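Local atomic coordinates of putative phenazine biosynthesis PhzC/PhzF protein (PDB entry 4DUN), a protein that probably works as an isomerase of the PhzF family, although its substrate and the reaction it catalyses are not established. Residues A[25-30]-A[48-53]; A[31-36]-A[59-64]; A[78-83]-A[94-99]. All coordinates share one frame; numbering follows the deposited sequence. Where two conformers were deposited one is given.

Contact 1: A[25-30]-A[48-53]; sequences CVLDRR and TAFVVK
Four backbone hydrogen bonds tie strand 25-27 to strand 48-53, and their pattern is that of a parallel ladder. C25 binds residues on both sides of its partner F50: its N donates to A49 O at 2.8 Å, and its O receives V51 N at 2.9 Å. L27 does the same around V52, with L27 N to V51 O at 2.8 Å and K53 N to L27 O at 3.1 Å. All four N-H groups point almost straight along the acceptor C=O axis. Just beyond the end of strand 25-27, a water donates to both D28 O and K53 O and carries the link one step further. D28 OD1 and K53 NZ carry opposite charges but stay 4.0 Å apart, too far for a salt bridge; K53 NZ also has a long, weak ion pair with E5. The two strands, only 19° from parallel, are joined in sequence through helix 33-43 and belong to the curled sheet of the first lobe of the diaminopimelate epimerase-like fold. On the face bearing C25, F50, L27 and V52, the C25 thiol is anti to its backbone N (chi1 -179°), and its SG sits obliquely to the F50 ring, 5.0 Å from the centroid, while C25 CB packs obliquely against F50 CD2 and CE2. L27 CD1 reaches V52 CG2 at 4.1 Å, the two side chains crossing obliquely. F50 continues to M36 and I39 of helix 33-43. On the other face lie V26 and V51, directed to helix 73-87; K53, extended beyond CG, crosses V26 at about a right angle, its CD 3.9 Å from V26 CG1.

Contact 2: A[31-36]-A[59-64]; sequences IPLELM and ELRWFT
Van der Waals and aromatic contacts between the start of helix 33-43 and strand 59-63 carry this interface; P32 occupies the N-cap position. The CH-pi component comes from M36, whose CB lies over one face of the F63 ring, 3.9 Å from the centroid and 25° off the ring normal, displaced toward the rim. The same side chain supplies a Met-aromatic contact: its extended chain carries SD to an oblique position 4.7 Å from the F63 centroid, and the M36 and F63 side chains cross at about a right angle. Packing adds L33 CD2 at 4.3 Å from F63 CZ, and M36 SD at 4.1 Å from R61 CD in the aliphatic part of the arginine. The remaining element is a leucine methyl laid on a flat cation: L33 CD2 sits over one face of the R61 guanidinium, 3.6 Å from CZ. R61 is extended from CG to NE, which carries the guanidinium out to L33. The chemistry therefore divides R61 in two: one face of the guanidinium takes up apolar carbon, while NH1 makes a salt bridge with E68.

Contact 3: A[78-83]-A[94-99]; sequences AAAYVI and IDFFTQ
Helix 73-87 is the central helix of the first lobe, the element around which the strands of a diaminopimelate epimerase-like domain curl, and this contact is its seat on strand 93-98. The axes of 78-83 and 94-98 approach to 9.5 Å at 127°, so the strand runs obliquely across the helix, and the inward side chains of I94 and F96 bridge the gap. F96, with CG anti to the carbonyl carbon (chi1 -65°), extends its ring end-on to the helix. Its CZ comes 3.7 Å from A79 CB, and A80 N, 3.7 Å from the same CZ, lies at the ring edge near the plane. A80 CB reaches F96 CE2 at 4.2 Å, while I83 CG1 meets F96 CE1 at the same distance from an oblique direction. One face of the ring is taken by its own strand neighbour two residues back: I94 CG2 stands 3.5 Å above the plane, offset toward the rim. I94 in turn slides past I83 in the opposite direction, I83 CG2 lying 4.0 Å from I94 CG1, and sends CD1 to A80 CB at 4.1 Å. Its chi2 of 102° falls away from the staggered minima, which suggests some torsional strain. The alanines at 79 and 80 project only a methyl each, which leaves the ring tip close to the helix backbone. All five touching residues are buried. A78 and V82 on the same helix pack against strands 4-11 and 20-27, so the helix meets strands on several sides, as does the buried helix wrapped by a curled sheet in PhzF and diaminopimelate epimerase domains.

How the contacts relate
From the N terminus, strand 20-27 leads into 31-36, so the first halves of contacts 1 and 2 are consecutive. Strand 47-54 returns to close contact 1 over 17 intervening residues, and strand 57-63 then closes contact 2, so the two loops cross. F50 N to R61 O at 2.8 Å and the R30-E59 salt bridge stitch them together. Contact 3 follows in series, with only ten residues between its segments. L60 N to F97 O at 2.9 Å joins strand 57-63 of contact 2 to strand 93-98 of contact 3. The curled strands thus have helix 33-43 against one face, while V26 and V51 meet V82 and I83 of the central helix on the other.

Contact 1: A[25-30]-A[48-53]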
loop_
_atom_site.group_PDB
_atom_site.type_symbol
_atom_site.label_atom_id
_atom_site.label_comp_id
_atom_site.label_asym_id
_atom_site.label_seq_id
_atom_site.Cartn_x
_atom_site.Cartn_y
_atom_site.Cartn_z
ATOM N N CYS A 25 5.784 -12.944 7.044
ATOM C CA CYS A 25 6.520 -13.889 6.206
ATOM C C CYS A 25 7.327 -14.839 7.103
ATOM O O CYS A 25 8.182 -14.375 7.867
ATOM C CB CYS A 25 7.410 -13.114 5.242
ATOM S SG CYS A 25 8.357 -14.160 4.124
ATOM N N VAL A 26 7.019 -16.158 7.051
ATOM C CA VAL A 26 7.643 -17.157 7.914
ATOM C C VAL A 26 8.693 -17.897 7.098
ATOM O O VAL A 26 8.367 -18.504 6.066
ATOM C CB VAL A 26 6.634 -18.122 8.599
ATOM C CG1 VAL A 26 7.354 -19.081 9.559
ATOM C CG2 VAL A 26 5.524 -17.353 9.321
ATOM N N LEU A 27 9.960 -17.805 7.542
ATOM C CA LEU A 27 11.100 -18.386 6.827
ATOM C C LEU A 27 11.743 -19.543 7.562
ATOM O O LEU A 27 11.938 -19.466 8.779
ATOM C CB LEU A 27 12.186 -17.317 6.611
ATOM C CG LEU A 27 11.801 -16.024 5.881
ATOM C CD1 LEU A 27 12.770 -14.910 6.238
ATOM C CD2 LEU A 27 11.834 -16.231 4.393
ATOM N N ASP A 28 12.161 -20.571 6.802
ATOM C CA ASP A 28 12.883 -21.736 7.323
ATOM C C ASP A 28 14.368 -21.414 7.444
ATOM O O ASP A 28 15.073 -21.992 8.273
ATOM C CB ASP A 28 12.708 -22.954 6.388
ATOM C CG ASP A 28 11.311 -23.545 6.278
ATOM O OD1 ASP A 28 10.372 -22.984 6.888
ATOM O OD2 ASP A 28 11.153 -24.563 5.567
ATOM N N ARG A 29 14.847 -20.529 6.567
ATOM C CA ARG A 29 16.242 -20.106 6.473
ATOM C C ARG A 29 16.333 -18.593 6.333
ATOM O O ARG A 29 15.358 -17.949 5.956
ATOM C CB ARG A 29 16.917 -20.774 5.256
ATOM C CG ARG A 29 17.054 -22.286 5.358
ATOM C CD ARG A 29 17.671 -22.898 4.118
ATOM N NE ARG A 29 18.108 -24.270 4.381
ATOM C CZ ARG A 29 18.864 -24.994 3.560
ATOM N NH1 ARG A 29 19.280 -24.486 2.405
ATOM N NH2 ARG A 29 19.213 -26.231 3.888
ATOM N N ARG A 30 17.520 -18.039 6.580
ATOM C CA ARG A 30 17.773 -16.611 6.442
ATOM C C ARG A 30 17.756 -16.196 5.005
ATOM O O ARG A 30 18.213 -16.941 4.130
ATOM C CB ARG A 30 19.150 -16.235 7.009
ATOM C CG ARG A 30 19.305 -16.561 8.452
ATOM C CD ARG A 30 20.527 -15.890 9.005
ATOM N NE ARG A 30 20.720 -16.298 10.387
ATOM C CZ ARG A 30 20.060 -15.788 11.420
ATOM N NH1 ARG A 30 19.152 -14.835 11.232
ATOM N NH2 ARG A 30 20.297 -16.228 12.645
ATOM N N THR A 48 5.700 -5.390 7.048
ATOM C CA THR A 48 5.843 -6.829 6.826
ATOM C C THR A 48 6.798 -7.318 7.903
ATOM O O THR A 48 7.930 -6.815 8.010
ATOM C CB THR A 48 6.309 -7.225 5.407
ATOM O OG1 THR A 48 5.302 -6.802 4.492
ATOM C CG2 THR A 48 6.496 -8.752 5.270
ATOM N N ALA A 49 6.337 -8.294 8.693
ATOM C CA ALA A 49 7.110 -8.968 9.737
ATOM C C ALA A 49 7.767 -10.212 9.137
ATOM O O ALA A 49 7.143 -10.907 8.323
ATOM C CB ALA A 49 6.201 -9.353 10.898
ATOM N N PHE A 50 9.031 -10.442 9.466
ATOM C CA PHE A 50 9.773 -11.609 8.979
ATOM C C PHE A 50 10.178 -12.419 10.170
ATOM O O PHE A 50 10.896 -11.902 11.030
ATOM C CB PHE A 50 11.019 -11.194 8.165
ATOM C CG PHE A 50 10.675 -10.511 6.879
ATOM C CD1 PHE A 50 10.472 -9.130 6.836
ATOM C CD2 PHE A 50 10.547 -11.240 5.702
ATOM C CE1 PHE A 50 10.068 -8.504 5.653
ATOM C CE2 PHE A 50 10.158 -10.603 4.506
ATOM C CZ PHE A 50 9.919 -9.248 4.498
ATOM N N VAL A 51 9.714 -13.671 10.241
ATOM C CA VAL A 51 10.027 -14.584 11.339
ATOM C C VAL A 51 10.978 -15.651 10.817
ATOM O O VAL A 51 10.641 -16.358 9.855
ATOM C CB VAL A 51 8.747 -15.237 11.958
ATOM C CG1 VAL A 51 9.107 -16.279 13.022
ATOM C CG2 VAL A 51 7.783 -14.183 12.528
ATOM N N VAL A 52 12.155 -15.776 11.448
ATOM C CA VAL A 52 13.108 -16.828 11.112
ATOM C C VAL A 52 12.966 -17.887 12.171
ATOM O O VAL A 52 13.249 -17.629 13.349
ATOM C CB VAL A 52 14.586 -16.360 10.952
ATOM C CG1 VAL A 52 15.511 -17.554 10.666
ATOM C CG2 VAL A 52 14.718 -15.304 9.859
ATOM N N LYS A 53 12.506 -19.073 11.772
ATOM C CA LYS A 53 12.386 -20.151 12.739
ATOM C C LYS A 53 13.668 -20.956 12.711
ATOM O O LYS A 53 14.015 -21.521 11.675
ATOM C CB LYS A 53 11.120 -21.019 12.553
ATOM C CG LYS A 53 10.652 -21.294 11.133
ATOM C CD LYS A 53 9.327 -22.037 11.154
ATOM C CE LYS A 53 8.958 -22.642 9.826
ATOM N NZ LYS A 53 7.807 -23.579 9.941
HETATM O O HOH W 1 14.367 -23.772 10.203
#

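Contact 2: A[31-36]-A[59-64]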
loop_
_atom_site.group_PDB
_atom_site.type_symbol
_atom_site.label_atom_id
_atom_site.label_comp_id
_atom_site.label_asym_id
_atom_site.label_seq_id
_atom_site.Cartn_x
_atom_site.Cartn_y
_atom_site.Cartn_z
ATOM N N ILE A 31 17.256 -14.986 4.761
ATOM C CA ILE A 31 17.292 -14.368 3.445
ATOM C C ILE A 31 17.963 -12.988 3.635
ATOM O O ILE A 31 17.934 -12.448 4.754
ATOM C CB ILE A 31 15.895 -14.295 2.756
ATOM C CG1 ILE A 31 14.943 -13.329 3.481
ATOM C CG2 ILE A 31 15.295 -15.694 2.549
ATOM C CD1 ILE A 31 13.650 -13.019 2.714
ATOM N N PRO A 32 18.547 -12.383 2.589
ATOM C CA PRO A 32 19.187 -11.076 2.784
ATOM C C PRO A 32 18.214 -10.002 3.265
ATOM O O PRO A 32 17.036 -10.041 2.895
ATOM C CB PRO A 32 19.708 -10.731 1.388
ATOM C CG PRO A 32 19.881 -12.046 0.711
ATOM C CD PRO A 32 18.746 -12.879 1.208
ATOM N N LEU A 33 18.707 -9.044 4.082
ATOM C CA LEU A 33 17.898 -7.899 4.547
ATOM C C LEU A 33 17.384 -7.097 3.347
ATOM O O LEU A 33 16.258 -6.592 3.405
ATOM C CB LEU A 33 18.683 -6.984 5.502
ATOM C CG LEU A 33 19.208 -7.635 6.793
ATOM C CD1 LEU A 33 19.888 -6.595 7.679
ATOM C CD2 LEU A 33 18.088 -8.345 7.553
ATOM N N GLU A 34 18.194 -6.977 2.260
ATOM C CA GLU A 34 17.775 -6.266 1.041
ATOM C C GLU A 34 16.568 -6.963 0.381
ATOM O O GLU A 34 15.697 -6.281 -0.167
ATOM C CB GLU A 34 18.930 -6.149 0.048
ATOM C CG GLU A 34 19.888 -5.016 0.374
ATOM C CD GLU A 34 21.099 -4.899 -0.537
ATOM O OE1 GLU A 34 21.386 -5.866 -1.279
ATOM O OE2 GLU A 34 21.776 -3.846 -0.490
ATOM N N LEU A 35 16.510 -8.308 0.449
ATOM C CA LEU A 35 15.368 -9.058 -0.082
ATOM C C LEU A 35 14.138 -8.855 0.830
ATOM O O LEU A 35 13.029 -8.712 0.309
ATOM C CB LEU A 35 15.688 -10.542 -0.263
ATOM C CG LEU A 35 14.583 -11.413 -0.930
ATOM C CD1 LEU A 35 14.103 -10.831 -2.266
ATOM C CD2 LEU A 35 15.064 -12.843 -1.115
ATOM N N MET A 36 14.336 -8.811 2.184
ATOM C CA MET A 36 13.211 -8.550 3.091
ATOM C C MET A 36 12.609 -7.179 2.760
ATOM O O MET A 36 11.384 -7.055 2.688
ATOM C CB MET A 36 13.633 -8.619 4.573
ATOM C CG MET A 36 14.008 -10.000 5.029
ATOM S SD MET A 36 14.470 -9.916 6.775
ATOM C CE MET A 36 15.246 -11.541 6.967
ATOM N N GLU A 59 13.634 -15.373 15.410
ATOM C CA GLU A 59 14.152 -14.026 15.179
ATOM C C GLU A 59 13.075 -13.280 14.466
ATOM O O GLU A 59 12.491 -13.827 13.526
ATOM C CB GLU A 59 15.432 -14.034 14.335
ATOM C CG GLU A 59 16.670 -14.399 15.119
ATOM C CD GLU A 59 17.916 -14.300 14.264
ATOM O OE1 GLU A 59 17.973 -13.416 13.373
ATOM O OE2 GLU A 59 18.827 -15.129 14.472
ATOM N N LEU A 60 12.786 -12.063 14.898
ATOM C CA LEU A 60 11.701 -11.267 14.307
ATOM C C LEU A 60 12.221 -9.902 13.899
ATOM O O LEU A 60 12.811 -9.202 14.723
ATOM C CB LEU A 60 10.522 -11.135 15.306
ATOM C CG LEU A 60 9.361 -10.143 14.972
ATOM C CD1 LEU A 60 8.608 -10.557 13.687
ATOM C CD2 LEU A 60 8.386 -9.988 16.167
ATOM N N ARG A 61 12.028 -9.577 12.621
ATOM C CA ARG A 61 12.261 -8.246 12.077
ATOM C C ARG A 61 11.003 -7.659 11.410
ATOM O O ARG A 61 10.170 -8.366 10.994
ATOM C CB ARG A 61 13.427 -8.219 11.081
ATOM C CG ARG A 61 14.752 -8.721 11.614
ATOM C CD ARG A 61 15.822 -8.795 10.512
ATOM N NE ARG A 61 17.103 -9.355 10.924
ATOM C CZ ARG A 61 18.176 -8.621 11.177
ATOM N NH1 ARG A 61 18.123 -7.327 11.078
ATOM N NH2 ARG A 61 19.309 -9.172 11.520
ATOM N N TRP A 62 10.938 -6.356 11.361
ATOM C CA TRP A 62 9.851 -5.662 10.721
ATOM C C TRP A 62 10.379 -4.626 9.752
ATOM O O TRP A 62 11.297 -3.921 10.042
ATOM C CB TRP A 62 8.938 -4.949 11.714
ATOM C CG TRP A 62 8.664 -5.622 13.008
ATOM C CD1 TRP A 62 7.598 -6.390 13.314
ATOM C CD2 TRP A 62 9.445 -5.550 14.183
ATOM N NE1 TRP A 62 7.653 -6.792 14.579
ATOM C CE2 TRP A 62 8.796 -6.318 15.146
ATOM C CE3 TRP A 62 10.635 -4.924 14.510
ATOM C CZ2 TRP A 62 9.274 -6.458 16.404
ATOM C CZ3 TRP A 62 11.114 -5.088 15.746
ATOM C CH2 TRP A 62 10.445 -5.846 16.682
ATOM N N PHE A 63 9.709 -4.539 8.618
ATOM C CA PHE A 63 10.045 -3.578 7.583
ATOM C C PHE A 63 8.808 -2.846 7.133
ATOM O O PHE A 63 7.789 -3.481 6.842
ATOM C CB PHE A 63 10.649 -4.309 6.375
ATOM C CG PHE A 63 12.048 -4.814 6.564
ATOM C CD1 PHE A 63 12.293 -5.972 7.306
ATOM C CD2 PHE A 63 13.122 -4.178 5.953
ATOM C CE1 PHE A 63 13.597 -6.459 7.455
ATOM C CE2 PHE A 63 14.424 -4.678 6.097
ATOM C CZ PHE A 63 14.647 -5.810 6.856
ATOM N N THR A 64 8.900 -1.519 7.026
ATOM C CA THR A 64 7.834 -0.760 6.375
ATOM C C THR A 64 8.127 -0.903 4.859
ATOM O O THR A 64 9.205 -1.408 4.518
ATOM C CB THR A 64 7.844 0.723 6.819
ATOM O OG1 THR A 64 9.026 1.328 6.284
ATOM C CG2 THR A 64 7.744 0.909 8.347
#

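Contact 3: A[78-83]-A[94-99]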
loop_
_atom_site.group_PDB
_atom_site.type_symbol
_atom_site.label_atom_id
_atom_site.label_comp_id
_atom_site.label_asym_id
_atom_site.label_seq_id
_atom_site.Cartn_x
_atom_site.Cartn_y
_atom_site.Cartn_z
ATOM N N ALA A 78 0.434 -9.740 15.312
ATOM C CA ALA A 78 0.127 -10.490 14.081
ATOM C C ALA A 78 1.075 -11.701 13.916
ATOM O O ALA A 78 0.611 -12.790 13.569
ATOM C CB ALA A 78 0.219 -9.582 12.857
ATOM N N ALA A 79 2.387 -11.504 14.136
ATOM C CA ALA A 79 3.374 -12.594 14.029
ATOM C C ALA A 79 3.065 -13.724 15.059
ATOM O O ALA A 79 3.134 -14.891 14.704
ATOM C CB ALA A 79 4.783 -12.058 14.241
ATOM N N ALA A 80 2.707 -13.367 16.306
ATOM C CA ALA A 80 2.371 -14.348 17.343
ATOM C C ALA A 80 1.121 -15.125 16.930
ATOM O O ALA A 80 1.078 -16.338 17.103
ATOM C CB ALA A 80 2.152 -13.661 18.689
ATOM N N TYR A 81 0.120 -14.430 16.348
ATOM C CA TYR A 81 -1.106 -15.068 15.848
ATOM C C TYR A 81 -0.734 -16.129 14.797
ATOM O O TYR A 81 -1.188 -17.274 14.866
ATOM C CB TYR A 81 -2.069 -14.003 15.263
ATOM C CG TYR A 81 -3.199 -14.602 14.439
ATOM C CD1 TYR A 81 -4.413 -14.938 15.026
ATOM C CD2 TYR A 81 -3.034 -14.872 13.077
ATOM C CE1 TYR A 81 -5.451 -15.497 14.277
ATOM C CE2 TYR A 81 -4.047 -15.474 12.331
ATOM C CZ TYR A 81 -5.259 -15.769 12.932
ATOM O OH TYR A 81 -6.266 -16.341 12.189
ATOM N N VAL A 82 0.165 -15.772 13.870
ATOM C CA VAL A 82 0.596 -16.702 12.832
ATOM C C VAL A 82 1.303 -17.929 13.453
ATOM O O VAL A 82 0.979 -19.055 13.066
ATOM C CB VAL A 82 1.476 -15.995 11.770
ATOM C CG1 VAL A 82 2.163 -17.011 10.847
ATOM C CG2 VAL A 82 0.638 -15.013 10.951
ATOM N N ILE A 83 2.241 -17.709 14.400
ATOM C CA ILE A 83 2.989 -18.796 15.050
ATOM C C ILE A 83 2.018 -19.803 15.706
ATOM O O ILE A 83 2.099 -21.007 15.430
ATOM C CB ILE A 83 4.034 -18.247 16.082
ATOM C CG1 ILE A 83 5.155 -17.401 15.402
ATOM C CG2 ILE A 83 4.626 -19.369 16.967
ATOM C CD1 ILE A 83 6.050 -18.146 14.265
ATOM N N ILE A 94 5.003 -17.192 23.199
ATOM C CA ILE A 94 5.793 -16.949 21.998
ATOM C C ILE A 94 6.879 -15.919 22.347
ATOM O O ILE A 94 6.567 -14.801 22.767
ATOM C CB ILE A 94 4.939 -16.531 20.763
ATOM C CG1 ILE A 94 3.791 -17.548 20.423
ATOM C CG2 ILE A 94 5.822 -16.334 19.531
ATOM C CD1 ILE A 94 2.406 -17.094 20.898
ATOM N N ASP A 95 8.154 -16.330 22.221
ATOM C CA ASP A 95 9.314 -15.463 22.445
ATOM C C ASP A 95 9.912 -15.083 21.121
ATOM O O ASP A 95 10.172 -15.968 20.290
ATOM C CB ASP A 95 10.389 -16.152 23.314
ATOM C CG ASP A 95 10.020 -16.301 24.777
ATOM O OD1 ASP A 95 9.064 -15.639 25.216
ATOM O OD2 ASP A 95 10.732 -17.033 25.494
ATOM N N PHE A 96 10.179 -13.783 20.937
ATOM C CA PHE A 96 10.832 -13.263 19.731
ATOM C C PHE A 96 12.105 -12.524 20.078
ATOM O O PHE A 96 12.098 -11.710 20.999
ATOM C CB PHE A 96 9.915 -12.286 18.989
ATOM C CG PHE A 96 8.649 -12.855 18.406
ATOM C CD1 PHE A 96 8.692 -13.694 17.296
ATOM C CD2 PHE A 96 7.405 -12.464 18.895
ATOM C CE1 PHE A 96 7.514 -14.173 16.713
ATOM C CE2 PHE A 96 6.224 -12.910 18.284
ATOM C CZ PHE A 96 6.288 -13.768 17.201
ATOM N N PHE A 97 13.177 -12.755 19.305
ATOM C CA PHE A 97 14.419 -12.017 19.454
ATOM C C PHE A 97 14.473 -10.979 18.350
ATOM O O PHE A 97 14.377 -11.314 17.169
ATOM C CB PHE A 97 15.630 -12.950 19.469
ATOM C CG PHE A 97 15.667 -13.734 20.761
ATOM C CD1 PHE A 97 15.127 -15.012 20.832
ATOM C CD2 PHE A 97 16.155 -13.156 21.930
ATOM C CE1 PHE A 97 15.106 -15.716 22.046
ATOM C CE2 PHE A 97 16.155 -13.867 23.135
ATOM C CZ PHE A 97 15.631 -15.141 23.184
ATOM N N THR A 98 14.548 -9.693 18.747
ATOM C CA THR A 98 14.470 -8.552 17.833
ATOM C C THR A 98 15.617 -7.550 18.028
ATOM O O THR A 98 16.402 -7.678 18.968
ATOM C CB THR A 98 13.135 -7.792 18.061
ATOM O OG1 THR A 98 13.254 -6.950 19.223
ATOM C CG2 THR A 98 11.904 -8.737 18.172
ATOM N N GLN A 99 15.607 -6.477 17.217
ATOM C CA GLN A 99 16.563 -5.350 17.296
ATOM C C GLN A 99 16.507 -4.686 18.671
ATOM O O GLN A 99 17.490 -4.084 19.088
ATOM C CB GLN A 99 16.220 -4.287 16.238
ATOM C CG GLN A 99 16.467 -4.719 14.796
ATOM C CD GLN A 99 17.905 -4.605 14.378
ATOM O OE1 GLN A 99 18.809 -4.350 15.185
ATOM N NE2 GLN A 99 18.144 -4.786 13.094
#